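Local coordinates for protein Dok-7 (Mus musculus, PDB 3ML4) that activates the receptor tyrosine kinase MuSK in muscle as a dimeric adaptor and binds phosphoinositides through its PH domain, at residues F118-A123 / G131-H136; F171-G176 / G184-S189; G13-R18 / R26-R31; E64-L69 / L82-L87. All coordinates share one frame; numbering follows the deposited sequence.

Contact 1 (F118-A123 / G131-H136)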
# COMPACT_ATOMS: atom_id res chain seq x y z
N PHE B 118 -13.82 -14.77 -8.07
CA PHE B 118 -14.68 -15.42 -9.06
C PHE B 118 -14.72 -16.92 -8.81
O PHE B 118 -13.67 -17.56 -8.75
CB PHE B 118 -14.17 -15.17 -10.47
CG PHE B 118 -13.96 -13.71 -10.81
CD1 PHE B 118 -14.92 -13.01 -11.53
CD2 PHE B 118 -12.79 -13.05 -10.43
CE1 PHE B 118 -14.72 -11.67 -11.86
CE2 PHE B 118 -12.59 -11.72 -10.75
CZ PHE B 118 -13.56 -11.03 -11.47
N HIS B 119 -15.93 -17.46 -8.64
CA HIS B 119 -16.12 -18.90 -8.52
C HIS B 119 -15.80 -19.58 -9.85
O HIS B 119 -16.44 -19.31 -10.87
CB HIS B 119 -17.55 -19.24 -8.10
CG HIS B 119 -17.89 -18.87 -6.68
ND1 HIS B 119 -19.00 -18.13 -6.34
CD2 HIS B 119 -17.23 -19.11 -5.52
CE1 HIS B 119 -19.02 -17.95 -5.03
NE2 HIS B 119 -17.96 -18.53 -4.51
N VAL B 120 -14.79 -20.45 -9.84
CA VAL B 120 -14.32 -21.14 -11.04
C VAL B 120 -14.17 -22.66 -10.84
O VAL B 120 -14.20 -23.16 -9.71
CB VAL B 120 -12.96 -20.57 -11.55
CG1 VAL B 120 -13.05 -19.05 -11.80
CG2 VAL B 120 -11.82 -20.91 -10.58
N THR B 121 -14.01 -23.38 -11.95
CA THR B 121 -13.68 -24.79 -11.95
C THR B 121 -12.33 -24.95 -12.64
O THR B 121 -12.19 -24.61 -13.81
CB THR B 121 -14.73 -25.61 -12.72
OG1 THR B 121 -16.05 -25.19 -12.33
CG2 THR B 121 -14.56 -27.10 -12.44
N VAL B 122 -11.36 -25.48 -11.91
CA VAL B 122 -10.01 -25.67 -12.44
C VAL B 122 -9.94 -26.95 -13.28
O VAL B 122 -10.20 -28.04 -12.78
CB VAL B 122 -8.92 -25.68 -11.31
CG1 VAL B 122 -7.51 -25.85 -11.89
CG2 VAL B 122 -8.99 -24.41 -10.46
N ALA B 123 -9.58 -26.80 -14.55
CA ALA B 123 -9.47 -27.93 -15.48
C ALA B 123 -8.33 -28.88 -15.12
O ALA B 123 -7.25 -28.43 -14.72
CB ALA B 123 -9.29 -27.42 -16.91
N GLY B 131 -11.33 -29.15 -10.11
CA GLY B 131 -12.62 -29.04 -9.41
C GLY B 131 -12.96 -27.61 -9.02
O GLY B 131 -12.17 -26.69 -9.28
N PRO B 132 -14.14 -27.40 -8.39
CA PRO B 132 -14.54 -26.07 -7.92
C PRO B 132 -13.46 -25.39 -7.08
O PRO B 132 -12.78 -26.04 -6.28
CB PRO B 132 -15.78 -26.36 -7.07
CG PRO B 132 -16.36 -27.59 -7.69
CD PRO B 132 -15.17 -28.42 -8.08
N ALA B 133 -13.31 -24.09 -7.29
CA ALA B 133 -12.33 -23.28 -6.58
C ALA B 133 -12.74 -21.84 -6.74
O ALA B 133 -13.64 -21.53 -7.51
CB ALA B 133 -10.95 -23.49 -7.14
N THR B 134 -12.06 -20.94 -6.03
CA THR B 134 -12.33 -19.52 -6.20
C THR B 134 -11.06 -18.77 -6.55
O THR B 134 -10.05 -18.89 -5.86
CB THR B 134 -13.07 -18.92 -4.97
OG1 THR B 134 -13.04 -17.50 -5.03
CG2 THR B 134 -12.40 -19.37 -3.68
N LEU B 135 -11.09 -18.03 -7.65
CA LEU B 135 -9.94 -17.24 -8.08
C LEU B 135 -9.96 -15.87 -7.42
O LEU B 135 -10.96 -15.15 -7.52
CB LEU B 135 -9.89 -17.09 -9.60
CG LEU B 135 -8.66 -16.36 -10.16
CD1 LEU B 135 -7.42 -17.25 -10.17
CD2 LEU B 135 -8.94 -15.83 -11.56
N HIS B 136 -8.87 -15.50 -6.75
CA HIS B 136 -8.76 -14.19 -6.10
C HIS B 136 -7.70 -13.31 -6.72
O HIS B 136 -6.55 -13.72 -6.90
CB HIS B 136 -8.47 -14.35 -4.60
CG HIS B 136 -9.55 -15.05 -3.84
ND1 HIS B 136 -10.54 -14.37 -3.16
CD2 HIS B 136 -9.80 -16.36 -3.66
CE1 HIS B 136 -11.35 -15.24 -2.59
NE2 HIS B 136 -10.93 -16.46 -2.87
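Val120, Val122, Ala133, Leu135 and Phe118 put their side chains on one face of an antiparallel strand pair. His119, Thr121, Pro132 and Thr134 take the other. Val120 lies in the middle of the first group. Its CG1 sits anti to the carbonyl carbon (chi1 -56°), and CG2 takes the crowded position between the backbone N and the carbonyl carbon. From there CG2 passes 4.4 Å from Ala133 CB, while CG1 comes 4.3 Å from Leu135 CB. Val122 reaches the same alanine from the turn side, with CG2 4.0 Å from Ala133 CB. The Phe118 ring meets Leu135 differently, its edge turned to the Leu135 carbonyl O. On the other face the His119 ring comes obliquely to Thr134, with CD2 4.2 Å from Thr134 CB.

Six backbone hydrogen bonds join Phe118 to Leu135, Val120 to Ala133 and Val122 to Gly131, both ways in each pair. The Ala133 N to Val120 O bond is 2.7 Å. Gly131 has a positive phi (111°), a backbone shape that suits glycine.

This is the first hairpin of the PTB domain. Met196 and Leu199 of helix 193-203 cover Phe118, and Leu144 touches Val120 and Leu135. The chemistry is thus divided: the backbone bonds set the register, while the apolar face of Phe118, Val120 and Leu135 packs into the core beside helix 193-203.

Contact 2 (F171-G176 / G184-S189)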
# COMPACT_ATOMS: atom_id res chain seq x y z
N PHE B 171 -11.69 -19.02 -18.99
CA PHE B 171 -10.63 -18.02 -18.90
C PHE B 171 -9.28 -18.75 -18.85
O PHE B 171 -9.11 -19.68 -18.06
CB PHE B 171 -10.81 -17.16 -17.64
CG PHE B 171 -9.72 -16.15 -17.41
CD1 PHE B 171 -9.76 -14.91 -18.04
CD2 PHE B 171 -8.67 -16.44 -16.54
CE1 PHE B 171 -8.76 -13.96 -17.82
CE2 PHE B 171 -7.66 -15.50 -16.31
CZ PHE B 171 -7.71 -14.26 -16.96
N ILE B 172 -8.34 -18.32 -19.69
CA ILE B 172 -7.01 -18.92 -19.73
C ILE B 172 -5.97 -17.89 -19.29
O ILE B 172 -6.04 -16.73 -19.69
CB ILE B 172 -6.66 -19.43 -21.17
CG1 ILE B 172 -7.62 -20.55 -21.60
CG2 ILE B 172 -5.21 -19.90 -21.25
CD1 ILE B 172 -7.58 -20.87 -23.10
N PHE B 173 -5.02 -18.32 -18.47
CA PHE B 173 -3.85 -17.49 -18.18
C PHE B 173 -2.54 -18.30 -18.17
O PHE B 173 -2.53 -19.48 -17.85
CB PHE B 173 -4.03 -16.68 -16.89
CG PHE B 173 -4.02 -17.51 -15.63
CD1 PHE B 173 -5.18 -18.11 -15.17
CD2 PHE B 173 -2.85 -17.65 -14.88
CE1 PHE B 173 -5.18 -18.87 -14.00
CE2 PHE B 173 -2.84 -18.41 -13.71
CZ PHE B 173 -4.01 -19.02 -13.27
N GLU B 174 -1.44 -17.64 -18.55
CA GLU B 174 -0.14 -18.28 -18.59
C GLU B 174 0.90 -17.57 -17.72
O GLU B 174 1.15 -16.38 -17.88
CB GLU B 174 0.36 -18.41 -20.03
CG GLU B 174 1.73 -19.07 -20.16
CD GLU B 174 2.34 -18.98 -21.55
OE1 GLU B 174 1.69 -18.42 -22.47
OE2 GLU B 174 3.47 -19.48 -21.73
N GLY B 175 1.49 -18.31 -16.79
CA GLY B 175 2.60 -17.80 -15.98
C GLY B 175 3.94 -18.07 -16.65
O GLY B 175 4.18 -19.17 -17.16
N GLY B 176 4.81 -17.06 -16.64
CA GLY B 176 6.10 -17.16 -17.29
C GLY B 176 7.22 -17.76 -16.45
O GLY B 176 6.98 -18.30 -15.37
N GLY B 184 3.63 -21.85 -16.81
CA GLY B 184 2.83 -22.65 -17.73
C GLY B 184 1.44 -22.11 -17.96
O GLY B 184 1.11 -21.00 -17.53
N VAL B 185 0.61 -22.92 -18.62
CA VAL B 185 -0.71 -22.51 -19.08
C VAL B 185 -1.81 -23.18 -18.24
O VAL B 185 -1.77 -24.39 -18.01
CB VAL B 185 -0.89 -22.83 -20.58
CG1 VAL B 185 -2.16 -22.20 -21.13
CG2 VAL B 185 0.32 -22.35 -21.38
N PHE B 186 -2.77 -22.39 -17.78
CA PHE B 186 -3.82 -22.87 -16.87
C PHE B 186 -5.21 -22.49 -17.36
O PHE B 186 -5.41 -21.41 -17.93
CB PHE B 186 -3.60 -22.32 -15.45
CG PHE B 186 -2.26 -22.69 -14.87
CD1 PHE B 186 -1.20 -21.79 -14.92
CD2 PHE B 186 -2.06 -23.93 -14.28
CE1 PHE B 186 0.04 -22.13 -14.39
CE2 PHE B 186 -0.83 -24.27 -13.74
CZ PHE B 186 0.23 -23.37 -13.80
N PHE B 187 -6.17 -23.39 -17.12
CA PHE B 187 -7.50 -23.31 -17.72
C PHE B 187 -8.59 -23.33 -16.67
O PHE B 187 -8.65 -24.23 -15.84
CB PHE B 187 -7.73 -24.49 -18.66
CG PHE B 187 -6.80 -24.54 -19.83
CD1 PHE B 187 -7.26 -24.20 -21.10
CD2 PHE B 187 -5.48 -24.95 -19.68
CE1 PHE B 187 -6.41 -24.26 -22.20
CE2 PHE B 187 -4.61 -25.01 -20.77
CZ PHE B 187 -5.08 -24.66 -22.02
N LEU B 188 -9.48 -22.34 -16.72
CA LEU B 188 -10.59 -22.25 -15.77
C LEU B 188 -11.93 -22.14 -16.49
O LEU B 188 -12.03 -21.47 -17.52
CB LEU B 188 -10.41 -21.06 -14.82
CG LEU B 188 -9.05 -20.78 -14.17
CD1 LEU B 188 -9.10 -19.50 -13.32
CD2 LEU B 188 -8.58 -21.96 -13.33
N SER B 189 -12.94 -22.80 -15.93
CA SER B 189 -14.32 -22.67 -16.38
C SER B 189 -15.05 -21.67 -15.51
O SER B 189 -15.02 -21.75 -14.28
CB SER B 189 -15.05 -24.02 -16.32
OG SER B 189 -14.67 -24.88 -17.38
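Phe173 CG stands in the crowded position between its backbone N and carbonyl carbon (chi1 70°), and Phe186 CG lies anti to its carbonyl carbon (chi1 -58°). These turns bring the two side chains obliquely across each other on one face of the strand pair. Phe186 CB sits over the face of the Phe173 ring, 4.2 Å from its centroid, in a CH-pi contact. The rings themselves meet obliquely, with planes 33° apart and Phe173 CE2 3.9 Å from Phe186 CD1. Leu188 comes to the edge of the Phe173 ring, its CD1 4.0 Å from Phe173 CE1.

The two strands form an antiparallel hairpin of the PTB domain. Six backbone hydrogen bonds link Phe171 with Leu188, Phe173 with Phe186 and Gly175 with Gly184. At the turn end, the Gly184 N to Gly175 O bond is nearly straight and lies on a carbonyl lone pair. Gly184 also has a positive phi.

On the other face Ile172 and Phe187 lie side by side, pointing the same way, with Ile172 CD1 3.7 Å from Phe187 CE1. Ile172 CG2 also comes 3.8 Å from Val185 CG1. Glu174 is extended and lays CG 3.8 Å from Val185 CG2, while its OE1 forms a salt bridge with Arg163. Ile172 also packs on an apolar side chain of the bound peptide. On the face of Phe171, Phe173 and Phe186, Trp156 meets the Phe173 and Phe186 rings edge-to-face, and Phe200 meets Phe171 likewise.

Contact 3 (G13-R18 / R26-R31)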
# COMPACT_ATOMS: atom_id res chain seq x y z
N GLY B 13 -17.45 -4.33 15.39
CA GLY B 13 -18.72 -4.92 15.80
C GLY B 13 -18.54 -6.21 16.55
O GLY B 13 -17.41 -6.62 16.84
N GLN B 14 -19.65 -6.87 16.86
CA GLN B 14 -19.59 -8.13 17.58
C GLN B 14 -19.40 -9.28 16.60
O GLN B 14 -20.14 -9.42 15.63
CB GLN B 14 -20.83 -8.33 18.47
CG GLN B 14 -20.59 -9.19 19.72
CD GLN B 14 -19.67 -8.53 20.75
OE1 GLN B 14 -19.36 -7.34 20.67
NE2 GLN B 14 -19.24 -9.31 21.74
N VAL B 15 -18.37 -10.08 16.85
CA VAL B 15 -17.93 -11.13 15.94
C VAL B 15 -17.47 -12.32 16.77
O VAL B 15 -16.93 -12.14 17.86
CB VAL B 15 -16.74 -10.66 15.05
CG1 VAL B 15 -16.38 -11.70 14.00
CG2 VAL B 15 -17.04 -9.32 14.38
N LYS B 16 -17.69 -13.52 16.25
CA LYS B 16 -17.12 -14.73 16.83
C LYS B 16 -15.71 -15.02 16.25
O LYS B 16 -15.43 -14.71 15.10
CB LYS B 16 -18.08 -15.91 16.65
CG LYS B 16 -18.99 -16.14 17.86
CD LYS B 16 -20.47 -16.30 17.49
CE LYS B 16 -21.18 -14.95 17.46
NZ LYS B 16 -22.67 -15.07 17.38
N LEU B 17 -14.84 -15.61 17.07
CA LEU B 17 -13.45 -15.86 16.69
C LEU B 17 -12.97 -17.24 17.14
O LEU B 17 -13.60 -17.87 17.99
CB LEU B 17 -12.52 -14.78 17.27
CG LEU B 17 -12.74 -13.32 16.89
CD1 LEU B 17 -12.03 -12.39 17.87
CD2 LEU B 17 -12.30 -13.05 15.46
N ARG B 18 -11.86 -17.70 16.57
CA ARG B 18 -11.31 -19.00 16.94
C ARG B 18 -9.89 -18.91 17.50
O ARG B 18 -9.66 -19.31 18.64
CB ARG B 18 -11.36 -19.97 15.75
CG ARG B 18 -12.77 -20.44 15.44
CD ARG B 18 -12.79 -21.73 14.65
NE ARG B 18 -12.67 -22.94 15.47
CZ ARG B 18 -13.67 -23.50 16.15
NH1 ARG B 18 -14.88 -22.96 16.16
NH2 ARG B 18 -13.44 -24.61 16.85
N ARG B 26 -16.46 -11.67 20.94
CA ARG B 26 -15.65 -10.54 21.38
C ARG B 26 -15.86 -9.38 20.41
O ARG B 26 -16.22 -9.60 19.25
CB ARG B 26 -14.16 -10.93 21.45
CG ARG B 26 -13.77 -11.55 22.80
CD ARG B 26 -12.35 -12.10 22.82
NE ARG B 26 -12.19 -13.10 23.87
CZ ARG B 26 -11.03 -13.38 24.48
NH1 ARG B 26 -9.92 -12.72 24.16
NH2 ARG B 26 -10.99 -14.31 25.42
N TRP B 27 -15.67 -8.16 20.90
CA TRP B 27 -15.78 -6.97 20.05
C TRP B 27 -14.49 -6.83 19.25
O TRP B 27 -13.40 -6.73 19.82
CB TRP B 27 -16.06 -5.72 20.88
CG TRP B 27 -16.28 -4.47 20.07
CD1 TRP B 27 -15.33 -3.58 19.67
CD2 TRP B 27 -17.53 -3.97 19.57
NE1 TRP B 27 -15.90 -2.56 18.95
CE2 TRP B 27 -17.25 -2.77 18.87
CE3 TRP B 27 -18.86 -4.42 19.63
CZ2 TRP B 27 -18.25 -2.02 18.24
CZ3 TRP B 27 -19.85 -3.67 19.01
CH2 TRP B 27 -19.54 -2.48 18.33
N LEU B 28 -14.63 -6.84 17.92
CA LEU B 28 -13.48 -6.85 17.02
C LEU B 28 -13.33 -5.54 16.27
O LEU B 28 -14.30 -5.03 15.70
CB LEU B 28 -13.57 -8.01 16.02
CG LEU B 28 -12.42 -8.24 15.03
CD1 LEU B 28 -11.17 -8.76 15.73
CD2 LEU B 28 -12.85 -9.20 13.94
N VAL B 29 -12.11 -5.02 16.28
CA VAL B 29 -11.77 -3.81 15.52
C VAL B 29 -10.80 -4.17 14.40
O VAL B 29 -9.72 -4.73 14.64
CB VAL B 29 -11.15 -2.72 16.45
CG1 VAL B 29 -10.44 -1.64 15.64
CG2 VAL B 29 -12.22 -2.10 17.34
N LEU B 30 -11.19 -3.86 13.16
CA LEU B 30 -10.31 -4.01 12.01
C LEU B 30 -9.93 -2.67 11.45
O LEU B 30 -10.79 -1.82 11.20
CB LEU B 30 -10.94 -4.87 10.92
CG LEU B 30 -10.98 -6.38 11.17
CD1 LEU B 30 -11.69 -7.09 10.04
CD2 LEU B 30 -9.57 -6.97 11.38
N ARG B 31 -8.62 -2.47 11.26
CA ARG B 31 -8.10 -1.26 10.62
C ARG B 31 -6.80 -1.53 9.88
O ARG B 31 -6.05 -2.44 10.23
CB ARG B 31 -7.94 -0.12 11.64
CG ARG B 31 -6.75 -0.19 12.59
CD ARG B 31 -6.70 1.11 13.38
NE ARG B 31 -5.52 1.32 14.22
CZ ARG B 31 -4.37 1.83 13.80
NH1 ARG B 31 -4.21 2.15 12.52
NH2 ARG B 31 -3.37 2.01 14.65
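Leu28, Arg26 and Gly13 have the most surface buried by this strand pairing. Leu28 CG lies anti to its backbone N, on the same face of the sheet as Val15. Its CB meets Val15 CG2 at 4.1 Å. Its CD2 meets Leu17 CD2 at 4.2 Å, the two leucines crossing obliquely. Arg26 is covered from two sides of the chain: Leu17 CD1 lies 4.4 Å from Arg26 CB, and the Gln14 amide lies against the Arg26 backbone, with Gln14 NE2 3.6 Å from Arg26 C.

Gly13 lies flat against Trp27. Its CA is 3.6 Å from the centroid of the indole six-membered ring and 11° off the normal, a CH-pi contact over the face. Trp27 CG is anti to the backbone N, which carries the ring over the glycine. Gln14, bent at chi2 (68°), brings OE1 in plane to the edge of the same ring, 3.1 Å from Trp27 CE3. The polar ends have partners just outside the segments: Trp27 NE1 bonds to Glu12, and Gln14 NE2 to Ser25.

Four backbone hydrogen bonds join Gly13 with Leu28 and Val15 with Arg26. The straightest runs from Leu28 N to Gly13 O, 3.0 Å long at 173°. The short segments cross steeply, because the strands are strongly twisted and bent.

This hairpin opens the PH domain. Trp104 of helix 98-112 touches Val15 and Leu28 from the core side. Strand 40-45 continues the sheet next to strand 24-31, with Met42 and Val44 against Leu28. Arg51 of helix 48-52 packs on Trp27.

Contact 4 (E64-L69 / L82-L87)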
# COMPACT_ATOMS: atom_id res chain seq x y z
N GLU B 64 -0.45 -9.89 7.29
CA GLU B 64 0.41 -9.18 6.34
C GLU B 64 0.60 -9.89 4.99
O GLU B 64 1.45 -9.50 4.19
CB GLU B 64 1.76 -8.82 7.00
CG GLU B 64 2.33 -9.89 7.94
CD GLU B 64 3.03 -9.29 9.17
OE1 GLU B 64 3.92 -8.42 9.00
OE2 GLU B 64 2.69 -9.70 10.30
N ASP B 65 -0.23 -10.90 4.75
CA ASP B 65 -0.14 -11.71 3.54
C ASP B 65 -1.52 -12.11 3.00
O ASP B 65 -1.73 -13.24 2.56
CB ASP B 65 0.72 -12.96 3.80
CG ASP B 65 0.27 -13.76 5.02
OD1 ASP B 65 -0.31 -13.16 5.97
OD2 ASP B 65 0.51 -14.99 5.05
N ILE B 66 -2.45 -11.15 3.04
CA ILE B 66 -3.82 -11.34 2.58
C ILE B 66 -3.90 -11.57 1.06
O ILE B 66 -3.32 -10.80 0.29
CB ILE B 66 -4.71 -10.14 2.99
CG1 ILE B 66 -4.66 -9.93 4.51
CG2 ILE B 66 -6.15 -10.33 2.50
CD1 ILE B 66 -5.32 -8.66 5.00
N CYS B 67 -4.62 -12.62 0.67
CA CYS B 67 -4.80 -13.03 -0.73
C CYS B 67 -6.20 -12.76 -1.28
O CYS B 67 -6.40 -12.73 -2.50
CB CYS B 67 -4.57 -14.53 -0.88
SG CYS B 67 -2.98 -15.07 -0.37
N GLY B 68 -7.17 -12.62 -0.38
CA GLY B 68 -8.55 -12.41 -0.79
C GLY B 68 -9.56 -12.59 0.32
O GLY B 68 -9.23 -13.03 1.42
N LEU B 69 -10.80 -12.21 0.02
CA LEU B 69 -11.93 -12.39 0.92
C LEU B 69 -13.01 -13.24 0.29
O LEU B 69 -13.20 -13.23 -0.92
CB LEU B 69 -12.50 -11.03 1.32
CG LEU B 69 -11.86 -10.39 2.55
CD1 LEU B 69 -10.68 -9.52 2.17
CD2 LEU B 69 -12.90 -9.58 3.28
N LEU B 82 -16.98 -15.00 7.46
CA LEU B 82 -16.11 -14.39 6.46
C LEU B 82 -14.71 -14.95 6.59
O LEU B 82 -14.19 -15.12 7.69
CB LEU B 82 -16.09 -12.86 6.60
CG LEU B 82 -15.22 -12.05 5.63
CD1 LEU B 82 -15.70 -12.19 4.18
CD2 LEU B 82 -15.17 -10.59 6.05
N ALA B 83 -14.11 -15.27 5.45
CA ALA B 83 -12.75 -15.76 5.43
C ALA B 83 -11.83 -14.65 4.95
O ALA B 83 -12.05 -14.07 3.88
CB ALA B 83 -12.65 -16.97 4.52
N ILE B 84 -10.83 -14.34 5.77
CA ILE B 84 -9.68 -13.56 5.33
C ILE B 84 -8.62 -14.57 4.95
O ILE B 84 -8.04 -15.24 5.80
CB ILE B 84 -9.18 -12.57 6.43
CG1 ILE B 84 -10.18 -11.43 6.58
CG2 ILE B 84 -7.81 -12.00 6.08
CD1 ILE B 84 -10.13 -10.75 7.94
N ILE B 85 -8.41 -14.71 3.64
CA ILE B 85 -7.48 -15.69 3.10
C ILE B 85 -6.08 -15.11 3.02
O ILE B 85 -5.88 -14.02 2.48
CB ILE B 85 -7.93 -16.19 1.71
CG1 ILE B 85 -9.38 -16.68 1.76
CG2 ILE B 85 -6.99 -17.31 1.21
CD1 ILE B 85 -10.08 -16.64 0.44
N CYS B 86 -5.12 -15.83 3.58
CA CYS B 86 -3.74 -15.41 3.59
C CYS B 86 -2.86 -16.51 3.02
O CYS B 86 -3.26 -17.68 2.98
CB CYS B 86 -3.30 -15.07 5.01
SG CYS B 86 -4.34 -13.84 5.81
N LEU B 87 -1.65 -16.14 2.58
CA LEU B 87 -0.69 -17.12 2.09
C LEU B 87 -0.42 -18.21 3.13
O LEU B 87 -0.36 -19.39 2.79
CB LEU B 87 0.62 -16.45 1.64
CG LEU B 87 0.50 -15.56 0.40
CD1 LEU B 87 1.74 -14.68 0.24
CD2 LEU B 87 0.24 -16.39 -0.86
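Ile85 O takes two N-H groups from the opposite strand. Cys67 N binds it at 2.6 Å and almost straight (176°), from above the carbonyl plane. Gly68 N adds a weak bond at 3.4 Å. Ile85 N returns a bond to Gly68 O, and Leu87 N bonds to Asp65 O at the strand end.

Around these bonds the side chains close in. Cys67 SG, anti to its carbonyl carbon (chi1 -58°), comes 3.5 Å from Leu87 CD2. On the face of Ile66, Ile84 and Cys86, Ile66 CG1 lies 4.1 Å from both Ile84 CG2 and Cys86 SG. Further along, Leu69 and Leu82 cross obliquely, their CD2 atoms 3.7 Å apart.

Two residues, Cys67 and Gly68, thus face one, Ile85: a classic beta bulge in the antiparallel sheet of the PH domain. Gly68 is held extended, and Ile85 CB packs 3.4 Å from its carbonyl O.

Asp65 CG stands in the crowded position, between its backbone N and carbonyl carbon, which sets the carboxylate beside Cys86 and Leu87. Its OD2 is hydrogen-bonded to Ser88 OG, just past the strand. Farther out, Ile108 and Leu112 of helix 98-112 cover Leu69, and Asp105 touches both Leu69 and Leu82. On the side of Ile85, Val152 of the PTB domain packs on Cys67 and Ile85, and Pro150 reaches Ala83 and Ile85.

How the contacts relate
From the N terminus the contacts follow in series, and none nests in or crosses another. Contact 3 closes the first hairpin of the PH domain. Contact 4 closes a later, longer loop in the same sheet, with its centre about 16 Å away. After helix 98-112 the chain enters the PTB domain. There contact 1 closes the opening hairpin and contact 2 a later one. These two share a sheet: strands 115-122 and 184-189 are neighbours, and Ala123 N probably bonds to Phe187 O. His136 of contact 1 packs on Cys67, Gly68, Leu69 and Ile85 of contact 4, tying the two domains together. Contacts 2 and 3 lie farthest apart, about 37 Å between centres.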